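Local structure of cerato-platanin-like protein (Moniliophthora perniciosa, 3SUM) at residues D79-E83 with A84-V88. The protein is of unknown function but adopts the double-psi beta-barrel of the cerato-platanins, a family of small secreted fungal proteins probably active at the interface with the host plant. Residues are numbered along the deposited sequence; the frame is centred on the assembly and turned at random.
Sequences DRVEE and ANLFV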
loop_
_atom_site.group_PDB
_atom_site.type_symbol
_atom_site.label_atom_id
_atom_site.label_comp_id
_atom_site.label_asym_id
_atom_site.label_seq_id
_atom_site.Cartn_x
_atom_site.Cartn_y
_atom_site.Cartn_z
ATOM N N ASP A 79 2.045 7.056 -2.208
ATOM C CA ASP A 79 3.080 7.795 -2.968
ATOM C C ASP A 79 2.898 7.438 -4.443
ATOM O O ASP A 79 1.996 6.648 -4.786
ATOM C CB ASP A 79 4.432 7.295 -2.417
ATOM C CG ASP A 79 5.623 8.166 -2.838
ATOM O OD1 ASP A 79 5.442 9.248 -3.450
ATOM O OD2 ASP A 79 6.727 7.694 -2.546
ATOM N N ARG A 80 3.736 7.949 -5.323
ATOM C CA ARG A 80 3.522 7.738 -6.745
ATOM C C ARG A 80 4.769 7.086 -7.291
ATOM O O ARG A 80 5.854 7.360 -6.798
ATOM C CB ARG A 80 3.311 9.093 -7.535
ATOM C CG ARG A 80 1.801 9.401 -7.903
ATOM C CD ARG A 80 0.964 9.245 -6.582
ATOM N NE ARG A 80 -0.412 9.704 -6.786
ATOM C CZ ARG A 80 -1.394 8.887 -7.100
ATOM N NH1 ARG A 80 -1.136 7.610 -7.252
ATOM N NH2 ARG A 80 -2.617 9.358 -7.252
ATOM N N VAL A 81 4.621 6.188 -8.258
ATOM C CA VAL A 81 5.738 5.830 -9.135
ATOM C C VAL A 81 5.165 6.191 -10.497
ATOM O O VAL A 81 3.946 6.252 -10.650
ATOM C CB VAL A 81 6.066 4.353 -9.082
ATOM C CG1 VAL A 81 6.807 4.074 -7.797
ATOM C CG2 VAL A 81 4.791 3.484 -9.166
ATOM N N GLU A 82 5.957 6.456 -11.494
ATOM C CA GLU A 82 5.243 6.796 -12.749
ATOM C C GLU A 82 5.388 5.755 -13.841
ATOM O O GLU A 82 5.579 6.087 -15.022
ATOM C CB GLU A 82 5.663 8.167 -13.236
ATOM C CG GLU A 82 5.392 9.339 -12.262
ATOM C CD GLU A 82 6.351 9.312 -11.080
ATOM O OE1 GLU A 82 7.493 8.791 -11.243
ATOM O OE2 GLU A 82 5.972 9.826 -10.016
ATOM N N GLU A 83 5.320 4.492 -13.438
ATOM C CA GLU A 83 5.412 3.384 -14.325
ATOM C C GLU A 83 4.054 2.740 -14.300
ATOM O O GLU A 83 3.534 2.415 -13.224
ATOM C CB GLU A 83 6.485 2.442 -13.820
ATOM C CG GLU A 83 7.726 2.329 -14.764
ATOM C CD GLU A 83 8.641 3.552 -14.892
ATOM O OE1 GLU A 83 9.271 4.016 -13.914
ATOM O OE2 GLU A 83 8.787 4.039 -16.024
ATOM N N ALA A 84 3.450 2.524 -15.456
ATOM C CA ALA A 84 2.092 1.980 -15.430
ATOM C C ALA A 84 2.101 0.629 -14.768
ATOM O O ALA A 84 3.060 -0.133 -14.937
ATOM C CB ALA A 84 1.477 1.854 -16.874
ATOM N N ASN A 85 1.022 0.317 -14.052
ATOM C CA ASN A 85 0.845 -1.021 -13.545
ATOM C C ASN A 85 1.913 -1.446 -12.561
ATOM O O ASN A 85 2.124 -2.647 -12.371
ATOM C CB ASN A 85 0.801 -2.003 -14.715
ATOM C CG ASN A 85 -0.341 -1.673 -15.686
ATOM O OD1 ASN A 85 -1.442 -1.350 -15.262
ATOM N ND2 ASN A 85 -0.080 -1.796 -16.955
ATOM N N LEU A 86 2.515 -0.492 -11.883
ATOM C CA LEU A 86 3.552 -0.834 -10.930
ATOM C C LEU A 86 3.136 -0.398 -9.500
ATOM O O LEU A 86 2.771 0.743 -9.285
ATOM C CB LEU A 86 4.869 -0.136 -11.280
ATOM C CG LEU A 86 5.988 -0.333 -10.221
ATOM C CD1 LEU A 86 6.423 -1.822 -9.977
ATOM C CD2 LEU A 86 7.279 0.479 -10.596
ATOM N N PHE A 87 3.172 -1.328 -8.537
ATOM C CA PHE A 87 3.155 -0.954 -7.143
ATOM C C PHE A 87 4.561 -1.100 -6.578
ATOM O O PHE A 87 5.298 -2.042 -6.943
ATOM C CB PHE A 87 2.278 -1.932 -6.364
ATOM C CG PHE A 87 0.839 -1.779 -6.629
ATOM C CD1 PHE A 87 0.135 -0.692 -6.114
ATOM C CD2 PHE A 87 0.176 -2.722 -7.392
ATOM C CE1 PHE A 87 -1.213 -0.551 -6.361
ATOM C CE2 PHE A 87 -1.170 -2.604 -7.640
ATOM C CZ PHE A 87 -1.865 -1.532 -7.154
ATOM N N VAL A 88 4.924 -0.205 -5.661
ATOM C CA VAL A 88 6.145 -0.409 -4.919
ATOM C C VAL A 88 5.721 -0.458 -3.474
ATOM O O VAL A 88 5.242 0.531 -2.947
ATOM C CB VAL A 88 7.194 0.669 -5.132
ATOM C CG1 VAL A 88 8.471 0.300 -4.242
ATOM C CG2 VAL A 88 7.594 0.686 -6.643
#
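The bond that closes the turn between E83 and L86 is a weak one: L86 N reaches E83 O over 3.4 Å, and its N-H is bent well off the line, at 130°. Four residues, E83 to L86, make a type II beta turn here, with N85 at the corner in a left-handed backbone conformation. Residues 79-83 lead out of strand 71-79, and the turn feeds strand 86-89 of the double-psi barrel, which pairs with strands 4-7 and 50-52. The rest of the contact is largely apolar. L86 CG lies opposite its backbone N (chi1 174°), which carries the isobutyl group toward V81 and E83 CB; there CD2 comes within 3.9 Å of E83 CB, while CG packs at 4.1 Å against V81 CG2. The side chains of V81 and L86 run nearly perpendicular to each other. V81 uses both of its branches: CG2 also rests 3.4 Å from L86 O, and CG1 meets V88 CG2 at 3.7 Å, so one valine bridges two residues of the strand that point to the same side. The turn is also tied to Q57, whose OE1 accepts N85 N, and V81 touches A52 in strand 50-52. L86 O is left buried without a partner in the model, a probable cost; this surface connection probably owes its shape at least as much to V81 packing on L86 and V88 as to the one hydrogen bond between the two segments.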